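Local structure of chromosome-partitioning ATPase Soj (Thermus thermophilus, 1WCV) at residues P121-S124 against P125-N129; A152-L155 against A156-E159; A195-G198 against E199-F202. The protein hydrolyses ATP and, strictly dependent on ATP, binds double-stranded DNA cooperatively to form nucleoprotein filaments, probably serving chromosome partitioning. All coordinates share one frame; numbering follows the deposited sequence.

Interaction 1: residues P121-S124 against P125-N129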
# COMPACT_ATOMS: atom_id res chain seq x y z
N PRO A 121 -14.06 5.33 -21.73
CA PRO A 121 -13.05 6.39 -21.80
C PRO A 121 -13.48 7.53 -22.71
O PRO A 121 -14.59 7.53 -23.25
CB PRO A 121 -11.83 5.66 -22.34
CG PRO A 121 -12.46 4.68 -23.29
CD PRO A 121 -13.62 4.14 -22.48
N SER A 122 -12.60 8.52 -22.86
CA SER A 122 -12.82 9.67 -23.74
C SER A 122 -14.01 10.56 -23.40
O SER A 122 -14.54 11.26 -24.28
CB SER A 122 -12.94 9.19 -25.18
OG SER A 122 -11.84 8.36 -25.52
N LEU A 123 -14.45 10.54 -22.15
CA LEU A 123 -15.57 11.37 -21.72
C LEU A 123 -16.71 11.44 -22.74
O LEU A 123 -16.85 12.42 -23.48
CB LEU A 123 -15.07 12.79 -21.41
CG LEU A 123 -15.90 13.64 -20.45
CD1 LEU A 123 -17.26 13.97 -21.05
CD2 LEU A 123 -16.06 12.90 -19.13
N SER A 124 -17.51 10.39 -22.80
CA SER A 124 -18.65 10.35 -23.71
C SER A 124 -19.85 10.70 -22.84
O SER A 124 -19.71 10.92 -21.64
CB SER A 124 -18.82 8.94 -24.28
OG SER A 124 -19.26 8.03 -23.27
N PRO A 125 -21.05 10.78 -23.43
CA PRO A 125 -22.19 11.11 -22.57
C PRO A 125 -22.36 10.08 -21.46
O PRO A 125 -22.89 10.39 -20.39
CB PRO A 125 -23.36 11.13 -23.54
CG PRO A 125 -22.71 11.69 -24.80
CD PRO A 125 -21.42 10.89 -24.86
N LEU A 126 -21.91 8.85 -21.70
CA LEU A 126 -22.01 7.80 -20.70
C LEU A 126 -21.00 8.03 -19.59
O LEU A 126 -21.30 7.79 -18.42
CB LEU A 126 -21.80 6.42 -21.34
CG LEU A 126 -23.09 5.84 -21.92
CD1 LEU A 126 -22.81 4.70 -22.88
CD2 LEU A 126 -23.97 5.38 -20.77
N THR A 127 -19.82 8.51 -19.95
CA THR A 127 -18.80 8.79 -18.95
C THR A 127 -19.33 9.94 -18.09
O THR A 127 -19.28 9.89 -16.87
CB THR A 127 -17.49 9.25 -19.59
OG1 THR A 127 -17.09 8.29 -20.58
CG2 THR A 127 -16.39 9.38 -18.54
N LEU A 128 -19.84 10.96 -18.76
CA LEU A 128 -20.36 12.12 -18.07
C LEU A 128 -21.52 11.73 -17.16
O LEU A 128 -21.63 12.23 -16.04
CB LEU A 128 -20.81 13.18 -19.08
CG LEU A 128 -21.22 14.55 -18.53
CD1 LEU A 128 -22.54 14.44 -17.81
CD2 LEU A 128 -20.15 15.08 -17.59
N ASN A 129 -22.38 10.84 -17.62
CA ASN A 129 -23.51 10.40 -16.79
C ASN A 129 -23.01 9.67 -15.55
O ASN A 129 -23.65 9.72 -14.49
CB ASN A 129 -24.45 9.49 -17.60
CG ASN A 129 -25.60 10.26 -18.21
OD1 ASN A 129 -26.60 10.54 -17.54
ND2 ASN A 129 -25.47 10.61 -19.48
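Pro125 follows Ser124 directly and opens the helix; having no N-H, it loses nothing in the first turn, where amides have no helical carbonyl behind them to bond to, and its CD lies tightly against Ser124 CB at 3.3 Å. Leu126 N gives a weak bond to Ser124 OG, and Thr127 N a second weak one at 3.4 Å. The serine hydroxyl thus caps two amides, brought over them because OG sits between the backbone N and the carbonyl carbon (chi1 69°). Thr127 supplies the reciprocal bond: Ser124 N donates to its OG1 over 3.1 Å in a nearly straight bond (166°), completing a capping box, while OG1 also bonds to Pro120 O. The other branch, CG2, meets Leu123 CD2 at 3.6 Å. Leu128 N closes the first full turn on Ser124 O at 2.9 Å, and Leu128 CB packs against Leu123 CD1. Asn129 uses both its backbone N and ND2 on Pro125 O, from opposite faces of the carbonyl plane, and its OD1 accepts from Leu103 N. The cap follows strand 114-118 and starts helix 125-133, with Pro121 close to the ATP-binding residues Gly16 and Lys20; Leu126 packs on helix 89-96, Leu123 and Leu128 on helix 146-164.

Interaction 2: residues A152-L155 against A156-E159; sequences AGLL and ATLE
Ala152 O accepts from Ala156 N at 3.1 Å, one of four successive i to i+4 bonds that carry the alpha helix through residues 152-159. Gly153 O takes Thr157 N at 3.0 Å and, more weakly, Thr157 OG1 at 3.4 Å. The hydroxyl can bend back to that carbonyl because OG1 stands beside its own backbone N, chi1 -73°, a common helical arrangement for threonine, though the bond here is weak; the side chain also packs on Leu131 of helix 125-133. Ala156 CB lies 3.5 Å from Gly153 O. Leu154 O is bonded by Leu158 N at 2.9 Å, and the branch carbon CG of Leu158 lies 3.3 Å from the same oxygen. Helix 146-164 is the crossover of a beta-alpha-beta unit in this P-loop ATPase fold, linking the parallel strands 136-142 and 170-177; Leu154 rests on Val139, Leu158 on Val137 and Leu171, so branched apolar chains suit the sheet-facing side. Leu155 O bonds Glu159 N. Although Leu155 sets out away from residues 156-159, its CD2 meets Leu158 CD1 at 3.8 Å, the two leucines crossing at a slant. Exposed Glu159 turns its carboxylate away from Leu155, OE2 forming a salt bridge with Arg162.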
# COMPACT_ATOMS: atom_id res chain seq x y z
N ALA A 152 -4.05 14.56 -14.84
CA ALA A 152 -4.29 15.99 -14.69
C ALA A 152 -5.55 16.40 -15.46
O ALA A 152 -6.36 17.19 -14.97
CB ALA A 152 -3.08 16.79 -15.18
N GLY A 153 -5.70 15.86 -16.66
CA GLY A 153 -6.86 16.19 -17.46
C GLY A 153 -8.14 15.72 -16.78
O GLY A 153 -9.11 16.48 -16.66
N LEU A 154 -8.15 14.47 -16.35
CA LEU A 154 -9.34 13.94 -15.70
C LEU A 154 -9.69 14.70 -14.42
O LEU A 154 -10.87 14.94 -14.14
CB LEU A 154 -9.17 12.45 -15.40
CG LEU A 154 -10.42 11.76 -14.85
CD1 LEU A 154 -11.63 12.13 -15.70
CD2 LEU A 154 -10.21 10.26 -14.86
N LEU A 155 -8.69 15.10 -13.64
CA LEU A 155 -8.97 15.84 -12.42
C LEU A 155 -9.58 17.20 -12.73
O LEU A 155 -10.43 17.70 -11.98
CB LEU A 155 -7.71 16.00 -11.56
CG LEU A 155 -7.11 14.67 -11.08
CD1 LEU A 155 -6.06 14.93 -10.00
CD2 LEU A 155 -8.22 13.78 -10.53
N ALA A 156 -9.16 17.82 -13.82
CA ALA A 156 -9.72 19.11 -14.19
C ALA A 156 -11.19 18.89 -14.58
O ALA A 156 -12.05 19.72 -14.28
CB ALA A 156 -8.95 19.72 -15.36
N THR A 157 -11.45 17.78 -15.25
CA THR A 157 -12.81 17.46 -15.66
C THR A 157 -13.68 17.26 -14.40
O THR A 157 -14.80 17.75 -14.33
CB THR A 157 -12.84 16.17 -16.52
OG1 THR A 157 -12.32 16.46 -17.82
CG2 THR A 157 -14.27 15.64 -16.67
N LEU A 158 -13.14 16.54 -13.42
CA LEU A 158 -13.89 16.29 -12.18
C LEU A 158 -14.24 17.61 -11.51
O LEU A 158 -15.34 17.78 -10.98
CB LEU A 158 -13.06 15.45 -11.21
CG LEU A 158 -12.68 14.02 -11.60
CD1 LEU A 158 -11.96 13.38 -10.42
CD2 LEU A 158 -13.93 13.20 -11.96
N GLU A 159 -13.30 18.55 -11.53
CA GLU A 159 -13.52 19.85 -10.92
C GLU A 159 -14.67 20.57 -11.61
O GLU A 159 -15.54 21.15 -10.95
CB GLU A 159 -12.25 20.70 -11.03
CG GLU A 159 -12.48 22.20 -10.79
CD GLU A 159 -12.94 22.51 -9.38
OE1 GLU A 159 -13.24 23.70 -9.10
OE2 GLU A 159 -13.00 21.58 -8.54

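Interaction 3: residues A195-G198 against E199-F202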
# COMPACT_ATOMS: atom_id res chain seq x y z
N ALA A 195 4.79 12.14 -6.32
CA ALA A 195 5.38 13.45 -6.12
C ALA A 195 4.42 14.53 -6.61
O ALA A 195 4.28 15.58 -5.98
CB ALA A 195 6.71 13.55 -6.86
N HIS A 196 3.76 14.28 -7.73
CA HIS A 196 2.85 15.27 -8.29
C HIS A 196 1.43 15.26 -7.72
O HIS A 196 0.82 16.32 -7.56
CB HIS A 196 2.78 15.12 -9.82
CG HIS A 196 2.11 16.26 -10.51
ND1 HIS A 196 2.55 17.56 -10.39
CD2 HIS A 196 1.02 16.31 -11.30
CE1 HIS A 196 1.76 18.36 -11.08
NE2 HIS A 196 0.82 17.62 -11.65
N PHE A 197 0.89 14.09 -7.40
CA PHE A 197 -0.47 14.01 -6.87
C PHE A 197 -0.58 13.66 -5.39
O PHE A 197 -1.66 13.67 -4.80
CB PHE A 197 -1.28 13.03 -7.73
CG PHE A 197 -1.43 13.48 -9.16
CD1 PHE A 197 -2.18 14.61 -9.46
CD2 PHE A 197 -0.78 12.81 -10.19
CE1 PHE A 197 -2.28 15.07 -10.77
CE2 PHE A 197 -0.88 13.26 -11.51
CZ PHE A 197 -1.63 14.39 -11.79
N GLY A 198 0.56 13.35 -4.78
CA GLY A 198 0.60 13.04 -3.36
C GLY A 198 -0.34 11.98 -2.80
O GLY A 198 -0.44 10.88 -3.33
N GLU A 199 -1.02 12.34 -1.72
CA GLU A 199 -1.94 11.44 -1.02
C GLU A 199 -3.09 10.93 -1.88
O GLU A 199 -3.76 9.97 -1.51
CB GLU A 199 -2.49 12.12 0.24
CG GLU A 199 -3.32 13.37 -0.05
CD GLU A 199 -3.80 14.06 1.21
OE1 GLU A 199 -2.96 14.56 1.99
OE2 GLU A 199 -5.03 14.11 1.43
N LYS A 200 -3.33 11.59 -3.01
CA LYS A 200 -4.41 11.17 -3.89
C LYS A 200 -4.15 9.79 -4.49
O LYS A 200 -5.08 9.11 -4.89
CB LYS A 200 -4.59 12.20 -5.01
CG LYS A 200 -5.03 13.56 -4.51
CD LYS A 200 -5.24 14.54 -5.65
CE LYS A 200 -3.93 14.87 -6.34
NZ LYS A 200 -4.12 15.89 -7.40
N VAL A 201 -2.89 9.38 -4.52
CA VAL A 201 -2.56 8.08 -5.10
C VAL A 201 -2.65 6.99 -4.05
O VAL A 201 -2.05 7.11 -2.97
CB VAL A 201 -1.12 8.09 -5.67
CG1 VAL A 201 -0.83 6.77 -6.41
CG2 VAL A 201 -0.94 9.30 -6.60
N PHE A 202 -3.42 5.94 -4.34
CA PHE A 202 -3.56 4.83 -3.41
C PHE A 202 -2.18 4.21 -3.19
O PHE A 202 -1.36 4.18 -4.10
CB PHE A 202 -4.46 3.74 -3.99
CG PHE A 202 -5.92 4.07 -3.96
CD1 PHE A 202 -6.63 4.04 -2.76
CD2 PHE A 202 -6.61 4.36 -5.14
CE1 PHE A 202 -8.00 4.29 -2.73
CE2 PHE A 202 -7.99 4.61 -5.13
CZ PHE A 202 -8.68 4.58 -3.92
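Lys200 folds back over the end of helix 185-197 and meets Phe197 with both backbone and side chain. Its amide N donates to Phe197 O at 3.2 Å, the donor tilted 34° from the carbonyl plane. Val201 N then donates to Gly198 O at 3.1 Å in an almost straight bond, although from above that carbonyl's plane. Two consecutive i to i+3 bonds satisfy both carbonyls as the helix gives way to a short 3-10 turn. Gly198 leaves helical geometry with a positive phi of 52°, easy for a residue without a side chain; a CB here would clash with Glu199 N. The lysine chain, bent at chi3 (-67°), lays CE 3.0 Å from Phe197 O and brings NZ to the edge of the phenylalanine ring, in its plane and 3.1 Å from CD1. Val201 CG2 touches Phe197 CB at 3.9 Å, an apolar contact between buried side chains that suits valine. With an alanine in place of Lys200, CE and NZ are gone, which would probably open a gap beside Phe197 CB, the ring edge and Leu155. Phe202 O accepts from Arg194 NH2, and Arg245 makes a cation-pi contact with the Phe202 ring and weak bonds to the carbonyls of Glu199, Lys200 and Val201. Phe197 and Lys200 pack between helix 146-164 and strand 170-177, to whose Ile174 backbone Lys200 and Phe202 hydrogen-bond, while Phe202 lies against helix 230-246.

From the N terminus the three local contacts come in series, none enclosing or crossing another. Interaction 1 closes the short turn that leads from strand 114-118 into helix 125-133; interaction 2 bridges successive turns inside helix 146-164; interaction 3 closes the exit of helix 185-197. The middle contact touches both others: Leu123 CD2 reaches Thr157 CG2 at 4.1 Å, while Leu155 CD1 lies 3.4 Å from Lys200 NZ and 3.9 Å from Phe197 CE1. Interactions 1 and 3 do not meet, their nearest atoms being about 16 Å apart. Helix 146-164 therefore connects the helix start beside the nucleotide-binding loop with the helix end next to strand 170-177.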